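Local coordinates for protein demethylmenaquinone Methyltransferase (Thermus thermophilus, PDB 1J3L) that is a trimeric alpha/beta protein of the Aldolase/RraA family, modelled with magnesium, at residues Val50-Gly64 with Arg80-His92. Numbering follows the deposited sequence.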
ATOM      1  N   VAL A  50      29.276   4.533   1.628  1.00 26.38           N
ATOM      2  CA  VAL A  50      28.782   5.486   2.612  1.00 29.82           C
ATOM      3  C   VAL A  50      28.343   4.858   3.947  1.00 25.42           C
ATOM      4  O   VAL A  50      28.641   5.402   5.007  1.00 31.78           O
ATOM      5  CB  VAL A  50      27.611   6.329   2.026  1.00 38.86           C
ATOM      6  CG1 VAL A  50      27.018   7.245   3.102  1.00 29.20           C
ATOM      7  CG2 VAL A  50      28.118   7.169   0.846  1.00 40.35           C
ATOM      8  N   LEU A  51      27.650   3.722   3.912  1.00 26.51           N
ATOM      9  CA  LEU A  51      27.207   3.102   5.161  1.00 28.92           C
ATOM     10  C   LEU A  51      28.373   2.549   5.967  1.00 28.36           C
ATOM     11  O   LEU A  51      28.210   2.166   7.124  1.00 36.38           O
ATOM     12  CB  LEU A  51      26.195   1.989   4.896  1.00 18.73           C
ATOM     13  CG  LEU A  51      24.750   2.395   4.592  1.00 22.18           C
ATOM     14  CD1 LEU A  51      23.940   1.160   4.298  1.00 32.81           C
ATOM     15  CD2 LEU A  51      24.148   3.129   5.769  1.00 32.60           C
ATOM     16  N   GLU A  52      29.550   2.517   5.354  1.00 29.85           N
ATOM     17  CA  GLU A  52      30.741   2.009   6.022  1.00 31.46           C
ATOM     18  C   GLU A  52      31.349   3.130   6.852  1.00 37.80           C
ATOM     19  O   GLU A  52      32.245   2.901   7.669  1.00 27.13           O
ATOM     20  CB  GLU A  52      31.755   1.524   4.988  1.00 31.25           C
ATOM     21  CG  GLU A  52      32.713   0.479   5.509  1.00 36.46           C
ATOM     22  CD  GLU A  52      32.006  -0.791   5.935  1.00 40.74           C
ATOM     23  OE1 GLU A  52      31.467  -1.502   5.059  1.00 47.17           O
ATOM     24  OE2 GLU A  52      31.985  -1.075   7.150  1.00 44.28           O
ATOM     25  N   GLU A  53      30.861   4.348   6.628  1.00 39.01           N
ATOM     26  CA  GLU A  53      31.355   5.499   7.365  1.00 42.22           C
ATOM     27  C   GLU A  53      30.533   5.567   8.635  1.00 45.13           C
ATOM     28  O   GLU A  53      29.357   5.187   8.633  1.00 40.92           O
ATOM     29  CB  GLU A  53      31.198   6.784   6.541  1.00 41.62           C
ATOM     30  CG  GLU A  53      31.607   6.580   5.100  1.00 52.34           C
ATOM     31  CD  GLU A  53      31.948   7.862   4.380  1.00 53.71           C
ATOM     32  OE1 GLU A  53      31.227   8.866   4.550  1.00 56.58           O
ATOM     33  OE2 GLU A  53      32.940   7.857   3.627  1.00 56.23           O
ATOM     34  N   GLU A  54      31.140   6.001   9.732  1.00 41.64           N
ATOM     35  CA  GLU A  54      30.371   6.051  10.945  1.00 35.58           C
ATOM     36  C   GLU A  54      29.096   6.853  10.871  1.00 25.45           C
ATOM     37  O   GLU A  54      29.122   8.032  10.531  1.00 41.49           O
ATOM     38  CB  GLU A  54      31.283   6.396  12.144  1.00 34.25           C
ATOM     39  CG  GLU A  54      31.674   5.047  12.875  1.00 54.66           C
ATOM     40  CD  GLU A  54      33.180   4.633  12.943  1.00 56.36           C
ATOM     41  OE1 GLU A  54      33.932   5.169  13.782  1.00 38.20           O
ATOM     42  OE2 GLU A  54      33.615   3.717  12.208  1.00 60.51           O
ATOM     43  N   GLY A  55      27.988   6.171  11.182  1.00 27.12           N
ATOM     44  CA  GLY A  55      26.673   6.785  11.119  1.00 33.38           C
ATOM     45  C   GLY A  55      25.953   7.020  12.439  1.00 26.07           C
ATOM     46  O   GLY A  55      24.719   7.091  12.473  1.00 30.71           O
ATOM     47  N   ALA A  56      26.711   7.163  13.520  1.00 19.70           N
ATOM     48  CA  ALA A  56      26.129   7.417  14.828  1.00 20.96           C
ATOM     49  C   ALA A  56      25.178   8.612  14.766  1.00 19.35           C
ATOM     50  O   ALA A  56      25.541   9.692  14.307  1.00 27.54           O
ATOM     51  CB  ALA A  56      27.225   7.680  15.818  1.00 19.33           C
ATOM     52  N   GLY A  57      23.951   8.403  15.224  1.00 21.61           N
ATOM     53  CA  GLY A  57      22.964   9.472  15.234  1.00 19.86           C
ATOM     54  C   GLY A  57      22.612  10.026  13.865  1.00 28.14           C
ATOM     55  O   GLY A  57      22.223  11.187  13.742  1.00 30.56           O
ATOM     56  N   GLN A  58      22.734   9.208  12.825  1.00 27.22           N
ATOM     57  CA  GLN A  58      22.426   9.683  11.480  1.00 26.04           C
ATOM     58  C   GLN A  58      21.416   8.833  10.725  1.00 22.64           C
ATOM     59  O   GLN A  58      21.200   7.668  11.034  1.00 26.21           O
ATOM     60  CB  GLN A  58      23.713   9.783  10.652  1.00 25.49           C
ATOM     61  CG  GLN A  58      24.767  10.697  11.268  1.00 32.97           C
ATOM     62  CD  GLN A  58      26.144  10.490  10.669  1.00 23.91           C
ATOM     63  OE1 GLN A  58      26.400  10.861   9.530  1.00 27.19           O
ATOM     64  NE2 GLN A  58      27.036   9.879  11.439  1.00 28.59           N
ATOM     65  N   VAL A  59      20.799   9.445   9.725  1.00 25.73           N
ATOM     66  CA  VAL A  59      19.834   8.769   8.888  1.00 28.04           C
ATOM     67  C   VAL A  59      20.249   8.950   7.432  1.00 28.30           C
ATOM     68  O   VAL A  59      20.435  10.077   6.973  1.00 33.96           O
ATOM     69  CB  VAL A  59      18.431   9.363   9.071  1.00 25.09           C
ATOM     70  CG1 VAL A  59      17.482   8.794   8.029  1.00 30.31           C
ATOM     71  CG2 VAL A  59      17.922   9.045  10.453  1.00 27.95           C
ATOM     72  N   LEU A  60      20.401   7.849   6.706  1.00 21.93           N
ATOM     73  CA  LEU A  60      20.773   7.950   5.307  1.00 19.02           C
ATOM     74  C   LEU A  60      19.502   7.914   4.463  1.00 18.06           C
ATOM     75  O   LEU A  60      18.677   7.010   4.585  1.00 22.03           O
ATOM     76  CB  LEU A  60      21.709   6.808   4.905  1.00 20.24           C
ATOM     77  CG  LEU A  60      22.235   6.875   3.464  1.00 22.11           C
ATOM     78  CD1 LEU A  60      23.222   8.032   3.351  1.00 21.28           C
ATOM     79  CD2 LEU A  60      22.900   5.551   3.064  1.00 23.55           C
ATOM     80  N   PHE A  61      19.341   8.929   3.630  1.00 23.61           N
ATOM     81  CA  PHE A  61      18.189   9.034   2.752  1.00 33.80           C
ATOM     82  C   PHE A  61      18.711   8.742   1.349  1.00 28.02           C
ATOM     83  O   PHE A  61      19.494   9.516   0.797  1.00 32.29           O
ATOM     84  CB  PHE A  61      17.600  10.448   2.822  1.00 32.47           C
ATOM     85  CG  PHE A  61      16.161  10.530   2.403  1.00 21.18           C
ATOM     86  CD1 PHE A  61      15.765  10.125   1.140  1.00 23.05           C
ATOM     87  CD2 PHE A  61      15.206  11.030   3.267  1.00 22.37           C
ATOM     88  CE1 PHE A  61      14.432  10.212   0.750  1.00 15.29           C
ATOM     89  CE2 PHE A  61      13.870  11.121   2.882  1.00 20.23           C
ATOM     90  CZ  PHE A  61      13.487  10.715   1.622  1.00 19.68           C
ATOM     91  N   VAL A  62      18.295   7.614   0.787  1.00 26.09           N
ATOM     92  CA  VAL A  62      18.737   7.222  -0.545  1.00 30.19           C
ATOM     93  C   VAL A  62      17.675   7.484  -1.589  1.00 27.74           C
ATOM     94  O   VAL A  62      16.587   6.902  -1.548  1.00 24.54           O
ATOM     95  CB  VAL A  62      19.090   5.726  -0.609  1.00 23.89           C
ATOM     96  CG1 VAL A  62      19.653   5.390  -1.969  1.00 29.14           C
ATOM     97  CG2 VAL A  62      20.071   5.382   0.486  1.00 25.06           C
ATOM     98  N   ASP A  63      17.990   8.376  -2.516  1.00 30.58           N
ATOM     99  CA  ASP A  63      17.064   8.692  -3.593  1.00 38.72           C
ATOM    100  C   ASP A  63      17.396   7.758  -4.758  1.00 32.08           C
ATOM    101  O   ASP A  63      18.428   7.921  -5.407  1.00 24.20           O
ATOM    102  CB  ASP A  63      17.234  10.142  -4.037  1.00 36.15           C
ATOM    103  CG  ASP A  63      16.229  10.539  -5.079  1.00 36.08           C
ATOM    104  OD1 ASP A  63      15.866   9.678  -5.908  1.00 35.42           O
ATOM    105  OD2 ASP A  63      15.805  11.709  -5.075  1.00 50.19           O
ATOM    106  N   GLY A  64      16.537   6.771  -5.003  1.00 29.77           N
ATOM    107  CA  GLY A  64      16.783   5.833  -6.087  1.00 17.17           C
ATOM    108  C   GLY A  64      15.968   6.166  -7.317  1.00 20.29           C
ATOM    109  O   GLY A  64      15.752   5.323  -8.191  1.00 25.99           O
ATOM    110  N   ARG A  80      25.275  -4.104   8.027  1.00 15.60           N
ATOM    111  CA  ARG A  80      26.454  -3.253   8.058  1.00 26.10           C
ATOM    112  C   ARG A  80      26.092  -1.876   8.635  1.00 34.24           C
ATOM    113  O   ARG A  80      26.773  -1.372   9.529  1.00 28.35           O
ATOM    114  CB  ARG A  80      27.058  -3.113   6.654  1.00 30.68           C
ATOM    115  CG  ARG A  80      28.513  -2.700   6.675  1.00 46.14           C
ATOM    116  CD  ARG A  80      29.351  -3.638   7.545  1.00 34.20           C
ATOM    117  NE  ARG A  80      30.619  -3.002   7.885  1.00 35.48           N
ATOM    118  CZ  ARG A  80      31.277  -3.197   9.022  1.00 36.55           C
ATOM    119  NH1 ARG A  80      30.794  -4.019   9.943  1.00 24.77           N
ATOM    120  NH2 ARG A  80      32.404  -2.541   9.253  1.00 43.56           N
ATOM    121  N   ALA A  81      25.003  -1.291   8.136  1.00 23.28           N
ATOM    122  CA  ALA A  81      24.538   0.018   8.593  1.00 26.10           C
ATOM    123  C   ALA A  81      24.354   0.018  10.095  1.00 22.36           C
ATOM    124  O   ALA A  81      24.705   0.986  10.784  1.00 21.11           O
ATOM    125  CB  ALA A  81      23.219   0.383   7.908  1.00 23.25           C
ATOM    126  N   TRP A  82      23.809  -1.082  10.602  1.00 22.20           N
ATOM    127  CA  TRP A  82      23.584  -1.226  12.029  1.00 21.35           C
ATOM    128  C   TRP A  82      24.889  -1.314  12.811  1.00 24.17           C
ATOM    129  O   TRP A  82      25.028  -0.675  13.855  1.00 30.29           O
ATOM    130  CB  TRP A  82      22.741  -2.463  12.307  1.00 22.66           C
ATOM    131  CG  TRP A  82      22.552  -2.739  13.756  1.00 27.65           C
ATOM    132  CD1 TRP A  82      21.986  -1.912  14.679  1.00 28.56           C
ATOM    133  CD2 TRP A  82      22.893  -3.945  14.449  1.00 29.67           C
ATOM    134  NE1 TRP A  82      21.946  -2.527  15.903  1.00 30.71           N
ATOM    135  CE2 TRP A  82      22.493  -3.775  15.792  1.00 26.30           C
ATOM    136  CE3 TRP A  82      23.490  -5.153  14.064  1.00 42.59           C
ATOM    137  CZ2 TRP A  82      22.672  -4.768  16.756  1.00 37.00           C
ATOM    138  CZ3 TRP A  82      23.669  -6.146  15.025  1.00 52.96           C
ATOM    139  CH2 TRP A  82      23.257  -5.945  16.355  1.00 47.36           C
ATOM    140  N   GLU A  83      25.838  -2.113  12.321  1.00 28.81           N
ATOM    141  CA  GLU A  83      27.132  -2.266  12.992  1.00 28.96           C
ATOM    142  C   GLU A  83      27.868  -0.922  13.021  1.00 23.72           C
ATOM    143  O   GLU A  83      28.641  -0.654  13.927  1.00 21.95           O
ATOM    144  CB  GLU A  83      28.011  -3.314  12.280  1.00 26.89           C
ATOM    145  CG  GLU A  83      27.372  -4.700  12.144  1.00 32.91           C
ATOM    146  CD  GLU A  83      28.244  -5.708  11.394  1.00 37.47           C
ATOM    147  OE1 GLU A  83      28.786  -5.370  10.318  1.00 31.23           O
ATOM    148  OE2 GLU A  83      28.373  -6.856  11.876  1.00 46.01           O
ATOM    149  N   LYS A  84      27.624  -0.087  12.019  1.00 25.49           N
ATOM    150  CA  LYS A  84      28.265   1.219  11.939  1.00 21.76           C
ATOM    151  C   LYS A  84      27.508   2.299  12.716  1.00 29.87           C
ATOM    152  O   LYS A  84      27.889   3.470  12.698  1.00 25.61           O
ATOM    153  CB  LYS A  84      28.425   1.633  10.475  1.00 34.73           C
ATOM    154  CG  LYS A  84      29.637   1.013   9.791  1.00 37.64           C
ATOM    155  CD  LYS A  84      30.913   1.514  10.439  1.00 39.19           C
ATOM    156  CE  LYS A  84      32.144   0.886   9.836  1.00 41.43           C
ATOM    157  NZ  LYS A  84      33.355   1.487  10.438  1.00 40.14           N
ATOM    158  N   GLY A  85      26.423   1.900  13.377  1.00 23.45           N
ATOM    159  CA  GLY A  85      25.654   2.827  14.197  1.00 27.27           C
ATOM    160  C   GLY A  85      24.541   3.646  13.569  1.00 25.71           C
ATOM    161  O   GLY A  85      23.907   4.457  14.243  1.00 27.89           O
ATOM    162  N   TRP A  86      24.296   3.455  12.282  1.00 18.60           N
ATOM    163  CA  TRP A  86      23.242   4.208  11.633  1.00 23.07           C
ATOM    164  C   TRP A  86      21.927   4.043  12.383  1.00 22.83           C
ATOM    165  O   TRP A  86      21.595   2.952  12.853  1.00 29.98           O
ATOM    166  CB  TRP A  86      23.086   3.753  10.174  1.00 23.06           C
ATOM    167  CG  TRP A  86      24.258   4.121   9.355  1.00 14.92           C
ATOM    168  CD1 TRP A  86      25.448   3.464   9.293  1.00 23.85           C
ATOM    169  CD2 TRP A  86      24.418   5.320   8.589  1.00 16.56           C
ATOM    170  NE1 TRP A  86      26.347   4.180   8.541  1.00 14.78           N
ATOM    171  CE2 TRP A  86      25.739   5.318   8.094  1.00 14.54           C
ATOM    172  CE3 TRP A  86      23.570   6.388   8.270  1.00 20.02           C
ATOM    173  CZ2 TRP A  86      26.242   6.357   7.309  1.00 11.66           C
ATOM    174  CZ3 TRP A  86      24.069   7.419   7.489  1.00 13.51           C
ATOM    175  CH2 TRP A  86      25.398   7.391   7.012  1.00 19.83           C
ATOM    176  N   ALA A  87      21.185   5.135  12.505  1.00 21.23           N
ATOM    177  CA  ALA A  87      19.894   5.101  13.185  1.00 22.09           C
ATOM    178  C   ALA A  87      18.837   4.567  12.226  1.00 18.68           C
ATOM    179  O   ALA A  87      17.864   3.935  12.643  1.00 20.89           O
ATOM    180  CB  ALA A  87      19.509   6.494  13.657  1.00 23.89           C
ATOM    181  N   GLY A  88      19.039   4.816  10.938  1.00 18.38           N
ATOM    182  CA  GLY A  88      18.091   4.351   9.945  1.00 22.21           C
ATOM    183  C   GLY A  88      18.451   4.706   8.513  1.00 17.99           C
ATOM    184  O   GLY A  88      19.340   5.515   8.252  1.00 18.31           O
ATOM    185  N   VAL A  89      17.732   4.088   7.586  1.00 24.13           N
ATOM    186  CA  VAL A  89      17.920   4.303   6.158  1.00 21.26           C
ATOM    187  C   VAL A  89      16.545   4.490   5.523  1.00 23.07           C
ATOM    188  O   VAL A  89      15.609   3.732   5.806  1.00 26.72           O
ATOM    189  CB  VAL A  89      18.585   3.078   5.480  1.00 21.82           C
ATOM    190  CG1 VAL A  89      19.040   3.443   4.060  1.00 12.33           C
ATOM    191  CG2 VAL A  89      19.743   2.576   6.333  1.00 19.69           C
ATOM    192  N   VAL A  90      16.411   5.517   4.694  1.00 20.55           N
ATOM    193  CA  VAL A  90      15.154   5.758   3.995  1.00 16.93           C
ATOM    194  C   VAL A  90      15.446   5.621   2.512  1.00 20.94           C
ATOM    195  O   VAL A  90      16.280   6.339   1.970  1.00 24.57           O
ATOM    196  CB  VAL A  90      14.599   7.152   4.259  1.00 16.92           C
ATOM    197  CG1 VAL A  90      13.459   7.431   3.308  1.00 20.23           C
ATOM    198  CG2 VAL A  90      14.116   7.247   5.694  1.00 11.48           C
ATOM    199  N   VAL A  91      14.766   4.694   1.855  1.00 22.97           N
ATOM    200  CA  VAL A  91      15.006   4.472   0.442  1.00 24.02           C
ATOM    201  C   VAL A  91      13.852   4.869  -0.465  1.00 27.50           C
ATOM    202  O   VAL A  91      12.764   4.289  -0.394  1.00 22.63           O
ATOM    203  CB  VAL A  91      15.354   2.981   0.165  1.00 25.16           C
ATOM    204  CG1 VAL A  91      15.659   2.768  -1.310  1.00 21.34           C
ATOM    205  CG2 VAL A  91      16.539   2.557   1.010  1.00 20.51           C
ATOM    206  N   HIS A  92      14.084   5.877  -1.301  1.00 19.36           N
ATOM    207  CA  HIS A  92      13.071   6.270  -2.265  1.00 25.76           C
ATOM    208  C   HIS A  92      13.401   5.324  -3.402  1.00 22.56           C
ATOM    209  O   HIS A  92      14.084   5.696  -4.358  1.00 26.74           O
ATOM    210  CB  HIS A  92      13.248   7.711  -2.740  1.00 18.86           C
ATOM    211  CG  HIS A  92      12.165   8.157  -3.670  1.00 23.54           C
ATOM    212  ND1 HIS A  92      12.415   8.883  -4.820  1.00 26.71           N
ATOM    213  CD2 HIS A  92      10.822   7.997  -3.617  1.00 23.33           C
ATOM    214  CE1 HIS A  92      11.274   9.148  -5.426  1.00 32.06           C
ATOM    215  NE2 HIS A  92      10.288   8.622  -4.716  1.00 29.83           N
TER
HETATM  216  O   HOH W   1      33.740   4.032   9.367  1.00 60.88           O
HETATM  217  O   HOH W   2      22.676   6.305  16.421  1.00 32.63           O
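The indole of Trp86 is sandwiched between two aliphatic carbons: Leu51 CD2 sits over one face, 3.5 Å from the centroid of the five-membered ring, and Gly55 CA lies over the opposite face, 3.6 Å from the same centroid. Glycine suits this place because, with no side chain, Gly55 lets its CA lie directly on the ring. With CG anti to its own carbonyl carbon (chi1 -68°), Trp86 turns its indole back across the 50-64 segment, where NE1 is shared by two weak hydrogen bonds, to Leu51 O and Glu53 O. The far rim of the indole reaches strand 58-63, CZ3 lying 3.6 Å from Leu60 CB, while the same methyl of Leu51, with CD1 beside it, packs on Ala81 CB, whose small side chain lets helix 75-83 come close.

Gly85, at positive phi, ends that helix in a Schellman motif, and Gly55 N bonds to Lys84 O at 3.1 Å. Strands 58-63 and 88-92 then run parallel, the first and last strands of a beta-alpha-beta unit, joined by alternating bonds such as Val90 N to Leu60 O (2.7 Å) and His92 N to Val62 O. Beta-branched valines fit these extended backbones; Val90 CG1 stands over the centre of the Phe61 ring at 3.7 Å, in a CH-pi contact.

At the outer end, Glu52 OE2 takes both NE and NH2 of Arg80, the latter at 2.6 Å and nearly in the guanidinium plane, while NH1 turns to Glu83. Lys84 NZ meets Glu54 OE2 at 2.9 Å, and a water links it to Glu52 O. The chemistry thus grades from apolar packing round Trp86 to a charged margin, where the pairing of Glu52 with Arg80 and of Glu54 with Lys84 probably favours the ionised carboxylates.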